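Local coordinates for 3-oxoadipate enol-lactonase (Burkholderia xenovorans, PDB 2XUA), which probably hydrolyses the enol-lactone of 3-oxoadipate, a step in bacterial catechol metabolism, with a cap domain set over an alpha/beta hydrolase core, at residues Leu150-Leu155 against Met173-Phe178; Lys141-Gly146 against Gly185-Cys190; Ala26-Leu31 against His52-Arg57; Arg93-Gly98 against Arg116-Ala121. All coordinates share one frame; numbering follows the deposited sequence.

Contact 1: residues Leu150-Leu155 against Met173-Phe178. With SHF (laevulinic acid), chain C.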
# COMPACT_ATOMS: atom_id res chain seq x y z
N LEU B 150 -11.89 -15.45 -3.12
CA LEU B 150 -10.91 -15.59 -4.18
C LEU B 150 -9.49 -15.55 -3.65
O LEU B 150 -8.62 -16.27 -4.14
CB LEU B 150 -11.05 -14.46 -5.15
CG LEU B 150 -11.66 -14.78 -6.48
CD1 LEU B 150 -13.12 -14.53 -6.32
CD2 LEU B 150 -11.11 -13.74 -7.35
N ALA B 151 -9.27 -14.71 -2.64
CA ALA B 151 -7.95 -14.50 -2.07
C ALA B 151 -7.35 -15.83 -1.62
O ALA B 151 -6.16 -16.04 -1.80
CB ALA B 151 -8.02 -13.51 -0.86
N ASP B 152 -8.17 -16.73 -1.06
CA ASP B 152 -7.59 -17.97 -0.49
C ASP B 152 -7.14 -18.91 -1.61
O ASP B 152 -6.21 -19.71 -1.44
CB ASP B 152 -8.55 -18.72 0.43
CG ASP B 152 -8.95 -17.92 1.68
OD1 ASP B 152 -8.07 -17.31 2.38
OD2 ASP B 152 -10.18 -17.93 1.96
N ALA B 153 -7.78 -18.80 -2.77
CA ALA B 153 -7.44 -19.61 -3.91
C ALA B 153 -6.32 -18.99 -4.70
O ALA B 153 -5.46 -19.69 -5.21
CB ALA B 153 -8.65 -19.81 -4.82
N VAL B 154 -6.34 -17.66 -4.83
CA VAL B 154 -5.40 -16.95 -5.74
C VAL B 154 -4.03 -16.73 -5.15
O VAL B 154 -3.02 -17.00 -5.80
CB VAL B 154 -5.98 -15.63 -6.32
CG1 VAL B 154 -4.89 -14.84 -7.11
CG2 VAL B 154 -7.18 -15.96 -7.18
N LEU B 155 -3.98 -16.26 -3.91
CA LEU B 155 -2.68 -15.89 -3.27
C LEU B 155 -1.63 -16.97 -3.21
O LEU B 155 -0.45 -16.70 -3.39
CB LEU B 155 -2.91 -15.30 -1.87
CG LEU B 155 -3.19 -13.79 -1.85
CD1 LEU B 155 -3.89 -13.26 -3.08
CD2 LEU B 155 -3.99 -13.39 -0.58
N MSE B 173 -0.04 -7.46 3.47
CA MSE B 173 -0.23 -6.20 2.74
C MSE B 173 -0.72 -6.43 1.33
O MSE B 173 -1.58 -5.69 0.81
CB MSE B 173 1.12 -5.45 2.73
CG MSE B 173 1.45 -4.89 4.17
SE MSE B 173 3.16 -4.00 3.99
CE MSE B 173 2.65 -2.13 3.49
N ILE B 174 -0.14 -7.43 0.69
CA ILE B 174 -0.56 -7.84 -0.66
C ILE B 174 -2.03 -8.31 -0.63
O ILE B 174 -2.86 -7.95 -1.50
CB ILE B 174 0.44 -8.98 -1.18
CG1 ILE B 174 1.84 -8.39 -1.50
CG2 ILE B 174 -0.11 -9.67 -2.36
CD1 ILE B 174 1.84 -7.33 -2.58
N ARG B 175 -2.38 -9.12 0.39
CA ARG B 175 -3.74 -9.62 0.55
C ARG B 175 -4.67 -8.45 0.77
O ARG B 175 -5.78 -8.46 0.24
CB ARG B 175 -3.83 -10.57 1.73
CG ARG B 175 -5.26 -11.15 1.99
CD ARG B 175 -5.32 -12.25 3.09
NE ARG B 175 -6.71 -12.69 3.16
CZ ARG B 175 -7.19 -13.83 2.66
NH1 ARG B 175 -6.36 -14.73 2.10
NH2 ARG B 175 -8.52 -14.08 2.73
N ASP B 176 -4.22 -7.42 1.52
CA ASP B 176 -5.16 -6.30 1.81
C ASP B 176 -5.53 -5.62 0.52
O ASP B 176 -6.69 -5.24 0.32
CB ASP B 176 -4.57 -5.28 2.81
CG ASP B 176 -5.64 -4.32 3.39
OD1 ASP B 176 -6.71 -4.81 3.80
OD2 ASP B 176 -5.41 -3.08 3.44
N VAL B 177 -4.57 -5.47 -0.38
CA VAL B 177 -4.87 -4.79 -1.66
C VAL B 177 -5.77 -5.68 -2.51
O VAL B 177 -6.79 -5.23 -3.11
CB VAL B 177 -3.55 -4.53 -2.43
CG1 VAL B 177 -3.83 -4.08 -3.88
CG2 VAL B 177 -2.72 -3.47 -1.63
N PHE B 178 -5.44 -6.97 -2.53
CA PHE B 178 -6.25 -7.92 -3.33
C PHE B 178 -7.72 -7.90 -2.84
O PHE B 178 -8.63 -7.63 -3.61
CB PHE B 178 -5.63 -9.31 -3.22
CG PHE B 178 -6.33 -10.32 -4.06
CD1 PHE B 178 -5.88 -10.59 -5.34
CD2 PHE B 178 -7.48 -10.96 -3.59
CE1 PHE B 178 -6.54 -11.56 -6.13
CE2 PHE B 178 -8.17 -11.90 -4.41
CZ PHE B 178 -7.70 -12.18 -5.66
C4 SHF C . -4.75 -12.79 -10.33
C5 SHF C . -3.49 -11.93 -10.52
C3 SHF C . -4.87 -14.13 -11.06
C2 SHF C . -3.58 -14.87 -11.51
C1 SHF C . -3.81 -16.43 -11.67
O4 SHF C . -5.64 -12.41 -9.56
O1 SHF C . -3.45 -17.09 -10.68
OH1 SHF C . -4.23 -16.95 -12.76
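Phe178 packs against Leu150, Ala151, Val154 and Leu155, the tight part of this contact, an aromatic ring pressed against one side of a helix whose axis lies 10.6 Å from that of 173-178. CG of Phe178 is anti to its backbone N (chi1 -177°), and the ring beyond it lies against helix 150-154. Over one ring face sits Leu155 CD1, 4.1 Å from the centroid and 18° off the normal, a CH-pi contact. Leu150 CB meets the rim in plane, 3.9 Å from Phe178 CE2, while Ala151 approaches obliquely, its N 3.5 Å from the same CE2. Val154 CG1 packs on Phe178 CE1 at 3.8 Å. Also at the ring edge is O4 of bound laevulinic acid, 3.6 Å from Phe178 CE1.

The other half is looser and turned toward solvent. Arg175 runs out extended from CG to NE, crossing Leu155 at about a right angle, with its CG 3.6 Å from Leu155 CD2; the two methyls of Leu155 thus serve different partners. One face of the guanidinium rests on Ala151 CB. Exposed Asp152 takes the salt bridge: Arg175 NH1 lies 3.1 Å from OD1, coming from above the carboxylate plane with a bent N-H...O angle of 139°, and the second bond, from NH2, is weak. Next to Arg175 on helix 168-179, Asp176 forms salt bridges with Arg17 and Arg57 of the second subunit. Helix packing of this kind, with Val154 and Phe178 walling the ligand, belongs to the helical cap that closes the pocket of an alpha/beta hydrolase.

Contact 2: residues Lys141-Gly146 against Gly185-Cys190. With SHF (laevulinic acid), chain C.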
# COMPACT_ATOMS: atom_id res chain seq x y z
N LYS B 141 -17.06 -16.10 -9.52
CA LYS B 141 -16.77 -16.12 -8.11
C LYS B 141 -16.56 -14.70 -7.58
O LYS B 141 -17.09 -14.34 -6.53
CB LYS B 141 -15.57 -17.00 -7.82
CG LYS B 141 -15.47 -17.40 -6.35
CD LYS B 141 -14.24 -18.26 -6.04
CE LYS B 141 -14.47 -19.02 -4.70
NZ LYS B 141 -14.96 -20.42 -4.95
N ALA B 142 -15.81 -13.88 -8.33
CA ALA B 142 -15.49 -12.56 -7.82
C ALA B 142 -16.79 -11.79 -7.69
O ALA B 142 -17.05 -11.18 -6.64
CB ALA B 142 -14.53 -11.87 -8.73
N ARG B 143 -17.60 -11.84 -8.78
CA ARG B 143 -18.86 -11.07 -8.88
C ARG B 143 -19.95 -11.47 -7.91
O ARG B 143 -20.70 -10.62 -7.43
CB ARG B 143 -19.43 -11.06 -10.34
CG ARG B 143 -18.55 -10.25 -11.27
CD ARG B 143 -19.24 -9.67 -12.53
NE ARG B 143 -18.87 -10.50 -13.64
CZ ARG B 143 -18.23 -10.11 -14.73
NH1 ARG B 143 -17.87 -8.86 -14.99
NH2 ARG B 143 -18.00 -11.05 -15.59
N THR B 144 -20.00 -12.76 -7.54
CA THR B 144 -21.14 -13.29 -6.77
C THR B 144 -20.80 -13.67 -5.37
O THR B 144 -21.69 -13.92 -4.55
CB THR B 144 -21.79 -14.52 -7.46
OG1 THR B 144 -20.89 -15.63 -7.46
CG2 THR B 144 -22.13 -14.18 -8.90
N GLU B 145 -19.50 -13.69 -5.06
CA GLU B 145 -19.04 -14.13 -3.73
C GLU B 145 -18.03 -13.14 -3.11
O GLU B 145 -17.80 -13.15 -1.90
CB GLU B 145 -18.41 -15.53 -3.79
CG GLU B 145 -19.37 -16.65 -4.01
CD GLU B 145 -18.67 -17.99 -3.95
OE1 GLU B 145 -18.99 -18.86 -4.78
OE2 GLU B 145 -17.77 -18.17 -3.11
N GLY B 146 -17.46 -12.25 -3.94
CA GLY B 146 -16.56 -11.22 -3.43
C GLY B 146 -15.13 -11.74 -3.29
O GLY B 146 -14.84 -12.88 -3.61
N GLY B 185 -14.58 -4.62 -11.08
CA GLY B 185 -13.32 -4.23 -11.75
C GLY B 185 -12.44 -5.43 -12.01
O GLY B 185 -11.90 -5.61 -13.08
N TYR B 186 -12.28 -6.26 -11.00
CA TYR B 186 -11.44 -7.47 -11.09
C TYR B 186 -12.03 -8.46 -12.12
O TYR B 186 -11.35 -8.90 -13.04
CB TYR B 186 -11.42 -8.14 -9.73
CG TYR B 186 -10.60 -9.39 -9.67
CD1 TYR B 186 -9.22 -9.35 -9.37
CD2 TYR B 186 -11.18 -10.64 -9.96
CE1 TYR B 186 -8.45 -10.52 -9.28
CE2 TYR B 186 -10.40 -11.83 -9.93
CZ TYR B 186 -9.05 -11.77 -9.57
OH TYR B 186 -8.27 -12.92 -9.53
N ALA B 187 -13.30 -8.82 -11.97
CA ALA B 187 -13.95 -9.66 -12.98
C ALA B 187 -13.84 -9.08 -14.42
O ALA B 187 -13.60 -9.81 -15.38
CB ALA B 187 -15.42 -9.87 -12.58
N SER B 188 -13.99 -7.77 -14.59
CA SER B 188 -13.91 -7.26 -15.97
C SER B 188 -12.53 -7.44 -16.58
O SER B 188 -12.40 -7.56 -17.79
CB SER B 188 -14.32 -5.79 -16.06
OG SER B 188 -15.67 -5.67 -15.64
N ASN B 189 -11.50 -7.41 -15.73
CA ASN B 189 -10.12 -7.65 -16.17
C ASN B 189 -9.94 -9.12 -16.43
O ASN B 189 -9.24 -9.50 -17.38
CB ASN B 189 -9.13 -7.11 -15.12
CG ASN B 189 -8.95 -5.59 -15.24
OD1 ASN B 189 -8.43 -5.14 -16.23
ND2 ASN B 189 -9.41 -4.83 -14.28
N CYS B 190 -10.59 -9.97 -15.65
CA CYS B 190 -10.57 -11.39 -16.01
C CYS B 190 -11.00 -11.61 -17.45
O CYS B 190 -10.34 -12.31 -18.22
CB CYS B 190 -11.51 -12.18 -15.09
SG CYS B 190 -10.95 -12.32 -13.38
C4 SHF C . -4.75 -12.79 -10.33
C5 SHF C . -3.49 -11.93 -10.52
C3 SHF C . -4.87 -14.13 -11.06
C2 SHF C . -3.58 -14.87 -11.51
C1 SHF C . -3.81 -16.43 -11.67
O4 SHF C . -5.64 -12.41 -9.56
O1 SHF C . -3.45 -17.09 -10.68
OH1 SHF C . -4.23 -16.95 -12.76
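Helix 141-145 runs nearly antiparallel to helix 185-190, at 157° with axes 8.9 Å apart, and Ala142 and Ala187 are the closest pair of CA atoms, at 6.1 Å. Both helices belong to the helical cap of the alpha/beta hydrolase fold, and two alanines on the facing sides are consistent with so near an approach. Their CB atoms are 4.4 Å apart, while Ala142 CB also reaches the Tyr186 ring obliquely, 3.8 Å from CD2. The other flank of the interface is made by Arg143. Its CG touches Ala187 CB at 3.4 Å, and a bend at chi3 (-102°) keeps NE near the same methyl, whose carbon stands over one guanidinium face. The charge is met just beyond: NH1 and NH2 form salt bridges with Glu184 and Glu191, which fix the group across helix 183-195. Ser188 OG lies near the guanidinium edge but is hydrogen-bonded to Glu184 O. Leu150 of helix 147-154 packs against both Ala142 and Tyr186. In the tyrosine, chi1 (-180°) sets CG anti to the backbone N. The far end of its ring meets the ligand, where Tyr186 OH donates a hydrogen bond of 2.7 Å to the ketone O4 of laevulinic acid.

Contact 3: residues Ala26-Leu31 against His52-Arg57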
# COMPACT_ATOMS: atom_id res chain seq x y z
N ALA B 26 16.15 11.77 -17.92
CA ALA B 26 16.42 10.31 -17.98
C ALA B 26 15.27 9.72 -18.79
O ALA B 26 14.17 10.30 -18.80
CB ALA B 26 16.46 9.72 -16.60
N PRO B 27 15.52 8.57 -19.44
CA PRO B 27 14.44 7.87 -20.12
C PRO B 27 13.33 7.52 -19.12
O PRO B 27 13.60 7.27 -17.93
CB PRO B 27 15.10 6.57 -20.63
CG PRO B 27 16.58 6.71 -20.43
CD PRO B 27 16.74 7.76 -19.35
N TRP B 28 12.11 7.45 -19.62
CA TRP B 28 10.98 7.00 -18.83
C TRP B 28 10.92 5.48 -18.77
O TRP B 28 11.36 4.80 -19.70
CB TRP B 28 9.71 7.51 -19.48
CG TRP B 28 9.36 8.89 -19.07
CD1 TRP B 28 9.53 10.02 -19.82
CD2 TRP B 28 8.70 9.30 -17.87
NE1 TRP B 28 9.06 11.11 -19.13
CE2 TRP B 28 8.57 10.71 -17.92
CE3 TRP B 28 8.27 8.63 -16.72
CZ2 TRP B 28 8.01 11.46 -16.87
CZ3 TRP B 28 7.64 9.39 -15.66
CH2 TRP B 28 7.53 10.77 -15.75
N ILE B 29 10.38 4.96 -17.67
CA ILE B 29 9.93 3.55 -17.59
C ILE B 29 8.51 3.55 -17.04
O ILE B 29 8.23 4.32 -16.08
CB ILE B 29 10.90 2.60 -16.86
CG1 ILE B 29 10.41 1.15 -16.96
CG2 ILE B 29 11.11 3.07 -15.41
CD1 ILE B 29 11.32 0.17 -16.17
N VAL B 30 7.61 2.76 -17.65
CA VAL B 30 6.23 2.65 -17.15
C VAL B 30 6.12 1.23 -16.64
O VAL B 30 6.58 0.31 -17.29
CB VAL B 30 5.21 2.82 -18.31
CG1 VAL B 30 3.74 2.51 -17.86
CG2 VAL B 30 5.33 4.25 -18.92
N LEU B 31 5.55 1.06 -15.46
CA LEU B 31 5.43 -0.31 -14.89
C LEU B 31 3.94 -0.63 -15.00
O LEU B 31 3.12 0.26 -14.73
CB LEU B 31 5.85 -0.23 -13.40
CG LEU B 31 7.32 0.18 -13.23
CD1 LEU B 31 7.79 0.10 -11.72
CD2 LEU B 31 8.22 -0.72 -14.12
N HIS B 52 18.12 5.40 -12.67
CA HIS B 52 18.37 5.40 -14.10
C HIS B 52 17.27 5.99 -14.94
O HIS B 52 17.53 6.30 -16.06
CB HIS B 52 18.68 3.98 -14.54
CG HIS B 52 19.86 3.42 -13.82
ND1 HIS B 52 21.15 3.80 -14.12
CD2 HIS B 52 19.94 2.57 -12.77
CE1 HIS B 52 21.98 3.20 -13.28
NE2 HIS B 52 21.28 2.42 -12.47
N PHE B 53 16.06 6.11 -14.41
CA PHE B 53 14.84 6.42 -15.16
C PHE B 53 13.97 7.38 -14.42
O PHE B 53 14.09 7.51 -13.18
CB PHE B 53 14.01 5.11 -15.41
CG PHE B 53 14.76 4.09 -16.20
CD1 PHE B 53 14.94 4.26 -17.59
CD2 PHE B 53 15.36 3.01 -15.56
CE1 PHE B 53 15.68 3.37 -18.30
CE2 PHE B 53 16.12 2.09 -16.30
CZ PHE B 53 16.30 2.31 -17.68
N ARG B 54 13.07 8.03 -15.16
CA ARG B 54 11.87 8.59 -14.57
C ARG B 54 10.80 7.46 -14.60
O ARG B 54 10.64 6.79 -15.63
CB ARG B 54 11.36 9.84 -15.32
CG ARG B 54 12.33 11.02 -15.12
CD ARG B 54 11.98 12.18 -16.03
NE ARG B 54 12.29 11.88 -17.43
CZ ARG B 54 11.75 12.55 -18.44
NH1 ARG B 54 10.86 13.54 -18.17
NH2 ARG B 54 12.08 12.21 -19.69
N VAL B 55 10.20 7.21 -13.43
CA VAL B 55 9.29 6.10 -13.21
C VAL B 55 7.85 6.49 -13.14
O VAL B 55 7.43 7.33 -12.33
CB VAL B 55 9.65 5.30 -11.94
CG1 VAL B 55 8.75 4.03 -11.89
CG2 VAL B 55 11.17 4.89 -11.99
N LEU B 56 7.04 5.86 -13.98
CA LEU B 56 5.62 5.97 -13.88
C LEU B 56 4.97 4.66 -13.48
O LEU B 56 5.18 3.61 -14.17
CB LEU B 56 5.06 6.40 -15.26
CG LEU B 56 3.57 6.51 -15.42
CD1 LEU B 56 3.01 7.54 -14.37
CD2 LEU B 56 3.19 6.94 -16.88
N ARG B 57 4.20 4.71 -12.40
CA ARG B 57 3.33 3.59 -12.00
C ARG B 57 1.89 4.04 -12.03
O ARG B 57 1.61 5.26 -11.89
CB ARG B 57 3.66 3.17 -10.56
CG ARG B 57 4.98 2.44 -10.46
CD ARG B 57 5.20 2.11 -8.95
NE ARG B 57 5.69 3.30 -8.26
CZ ARG B 57 5.65 3.49 -6.91
NH1 ARG B 57 5.08 2.62 -6.11
NH2 ARG B 57 6.20 4.57 -6.35
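Arg54 grips Ala26 side-on, with two nitrogens on one carbonyl oxygen: NE is 2.8 Å and NH2 3.0 Å from Ala26 O, which lies close to the guanidinium plane. The arginine chain bends at chi3 (-71°), setting NE where it reaches that oxygen. Over a face of the same group stands Trp28 NE1, 3.1 Å from Arg54 CZ; as both sides are donors, this is packing and not a hydrogen bond. Nearer the backbone, Arg54 CB sits over the six-membered ring of Trp28, 3.6 Å from its centroid and 9° off the normal, a CH-pi contact.

Beneath these groups two parallel strands hold the register. Ile29 N donates to Arg54 O at 2.8 Å, Leu56 N to Ile29 O with an N-H...O angle of 177°, and Leu31 N to Leu56 O. Val30 and Leu56 lie side by side on the same face of the sheet as Trp28. On the face of Ile29 and Val55, Ile29 CG2 packs 3.5 Å from Phe53 CB.

Farther out, Leu49 of helix 43-52, the connection of this beta-alpha-beta crossover, covers Ile29, Leu31 and Val55, and Leu262 lies on Ile29 and Phe53. Arg57 is paired with Asp19. Arg54 NH1 bonds to Arg22 O, so the cation here is held by peptide oxygens of Ala26 and Arg22, whose dipoles probably help to stabilise its charge beside the indole.

Contact 4: residues Arg93-Gly98 against Arg116-Ala121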
# COMPACT_ATOMS: atom_id res chain seq x y z
N ARG B 93 7.99 8.44 -25.36
CA ARG B 93 8.43 7.06 -25.50
C ARG B 93 8.83 6.56 -24.12
O ARG B 93 9.26 7.35 -23.27
CB ARG B 93 9.64 7.02 -26.43
CG ARG B 93 10.11 5.65 -26.92
CD ARG B 93 10.79 5.88 -28.29
NE ARG B 93 12.18 5.45 -28.44
CZ ARG B 93 13.23 5.87 -27.71
NH1 ARG B 93 13.09 6.69 -26.68
NH2 ARG B 93 14.44 5.42 -28.00
N ALA B 94 8.72 5.25 -23.88
CA ALA B 94 9.15 4.73 -22.58
C ALA B 94 9.54 3.28 -22.67
O ALA B 94 9.03 2.51 -23.52
CB ALA B 94 7.99 4.90 -21.55
N ASN B 95 10.45 2.89 -21.80
CA ASN B 95 10.62 1.52 -21.42
C ASN B 95 9.36 1.05 -20.70
O ASN B 95 8.58 1.84 -20.15
CB ASN B 95 11.89 1.34 -20.56
CG ASN B 95 13.12 1.86 -21.26
OD1 ASN B 95 13.51 3.02 -21.11
ND2 ASN B 95 13.70 1.01 -22.09
N PHE B 96 9.12 -0.25 -20.73
CA PHE B 96 7.89 -0.78 -20.19
C PHE B 96 8.24 -2.08 -19.55
O PHE B 96 8.95 -2.92 -20.13
CB PHE B 96 6.84 -0.97 -21.29
CG PHE B 96 5.47 -1.37 -20.77
CD1 PHE B 96 4.50 -0.42 -20.52
CD2 PHE B 96 5.16 -2.74 -20.53
CE1 PHE B 96 3.23 -0.81 -20.03
CE2 PHE B 96 3.91 -3.11 -20.00
CZ PHE B 96 2.96 -2.19 -19.80
N CYS B 97 7.71 -2.26 -18.33
CA CYS B 97 7.92 -3.49 -17.55
C CYS B 97 6.59 -3.80 -16.92
O CYS B 97 6.07 -3.03 -16.09
CB CYS B 97 8.98 -3.28 -16.44
SG CYS B 97 9.26 -4.72 -15.34
N GLY B 98 6.05 -4.94 -17.30
CA GLY B 98 4.70 -5.32 -16.86
C GLY B 98 4.76 -6.74 -16.37
O GLY B 98 5.56 -7.53 -16.88
N ARG B 116 6.02 4.25 -29.55
CA ARG B 116 5.85 4.63 -28.13
C ARG B 116 6.76 3.87 -27.13
O ARG B 116 6.84 4.27 -25.94
CB ARG B 116 4.38 4.50 -27.74
CG ARG B 116 3.37 5.35 -28.54
CD ARG B 116 3.80 6.87 -28.60
NE ARG B 116 3.69 7.63 -27.34
CZ ARG B 116 2.57 8.08 -26.78
NH1 ARG B 116 2.63 8.81 -25.67
NH2 ARG B 116 1.35 7.84 -27.33
N ILE B 117 7.43 2.80 -27.57
CA ILE B 117 8.13 1.86 -26.65
C ILE B 117 9.63 1.79 -26.90
O ILE B 117 10.07 1.63 -28.04
CB ILE B 117 7.48 0.40 -26.71
CG1 ILE B 117 6.03 0.39 -26.25
CG2 ILE B 117 8.29 -0.61 -25.91
CD1 ILE B 117 5.71 1.00 -24.85
N GLU B 118 10.48 1.86 -25.87
CA GLU B 118 11.91 1.68 -26.11
C GLU B 118 12.30 0.22 -25.99
O GLU B 118 12.74 -0.37 -26.95
CB GLU B 118 12.76 2.60 -25.22
CG GLU B 118 14.23 2.30 -25.15
CD GLU B 118 15.08 3.28 -25.91
OE1 GLU B 118 15.03 4.49 -25.57
OE2 GLU B 118 15.84 2.84 -26.82
N ARG B 119 12.19 -0.34 -24.79
CA ARG B 119 12.58 -1.72 -24.47
C ARG B 119 11.46 -2.27 -23.57
O ARG B 119 10.72 -1.50 -22.86
CB ARG B 119 13.97 -1.84 -23.81
CG ARG B 119 15.17 -1.48 -24.66
CD ARG B 119 16.50 -2.03 -24.12
NE ARG B 119 17.50 -2.07 -25.20
CZ ARG B 119 18.51 -2.95 -25.34
NH1 ARG B 119 18.74 -3.90 -24.42
NH2 ARG B 119 19.32 -2.87 -26.41
N VAL B 120 11.21 -3.58 -23.67
CA VAL B 120 10.06 -4.10 -22.96
C VAL B 120 10.55 -5.23 -22.06
O VAL B 120 11.38 -5.98 -22.49
CB VAL B 120 8.94 -4.48 -23.96
CG1 VAL B 120 9.15 -5.87 -24.54
CG2 VAL B 120 7.57 -4.31 -23.37
N ALA B 121 10.14 -5.28 -20.77
CA ALA B 121 10.44 -6.41 -19.90
C ALA B 121 9.07 -7.09 -19.64
O ALA B 121 8.16 -6.47 -19.07
CB ALA B 121 11.08 -5.95 -18.55
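The guanidinium of Arg93 has Glu118 CB 4.1 Å above its plane, over the centre, and Glu118 OE1 also lies over a face. The contact joins strands 94-99 and 117-123, parallel neighbours in the alpha/beta hydrolase sheet and a beta-alpha-beta unit connected through helix 101-112. The planes of the two charged groups are 65° apart and OE1 lies over a face, so the salt bridge, Arg93 NH2 to Glu118 OE1 at 2.7 Å, is not an edge-to-edge pairing. A bend at chi2 of Glu118 (106°) swings CD toward the arginine. The Phe96 ring is met obliquely by Val120 CG2, 4.0 Å from CD2, as the two side chains lie side by side. A beta bulge interrupts the ladder: Ala94 pairs with Ile117, but Phe96 with Val120, one residue more on the second strand. Where the chain turns a corner at Glu118, its N bonds to Ala94 O at 2.8 Å from 59° out of the carbonyl plane, whereas Phe96 N to Arg119 O resumes regular pairing. Beyond the bulge, Cys97 SG packs on Ala121 CB at 3.9 Å. Outside, Arg116 is anchored by Asp87 and Arg119 by Glu264. Strand 94-99 leads into a probable nucleophile elbow, whose first glycine, Gly98, donates its N-H to Ala121 O at 3.2 Å.

Overall arrangement
From the N terminus, contact 3 is the first to close, joining strands 28-32 and 54-58 around helix 43-52. Contact 4 follows in series, closing the beta-alpha-beta unit of strand 94-99, helix 101-112 and strand 117-123. Since strands 28-32 and 94-99 are neighbours, these two contacts share one sheet, with centres 9 Å apart. The chain then enters the cap. Contact 2 closes a largely helical loop of 38 residues, joining helices 132-145 and 183-195; contact 1, joining helices 147-154 and 168-179, closes entirely within it. The pair touch through Leu150 and Phe178 against Tyr186, and both reach the ligand. Contacts 1 and 3, centres about 27 Å apart, lie on opposite sides of the chain's centre.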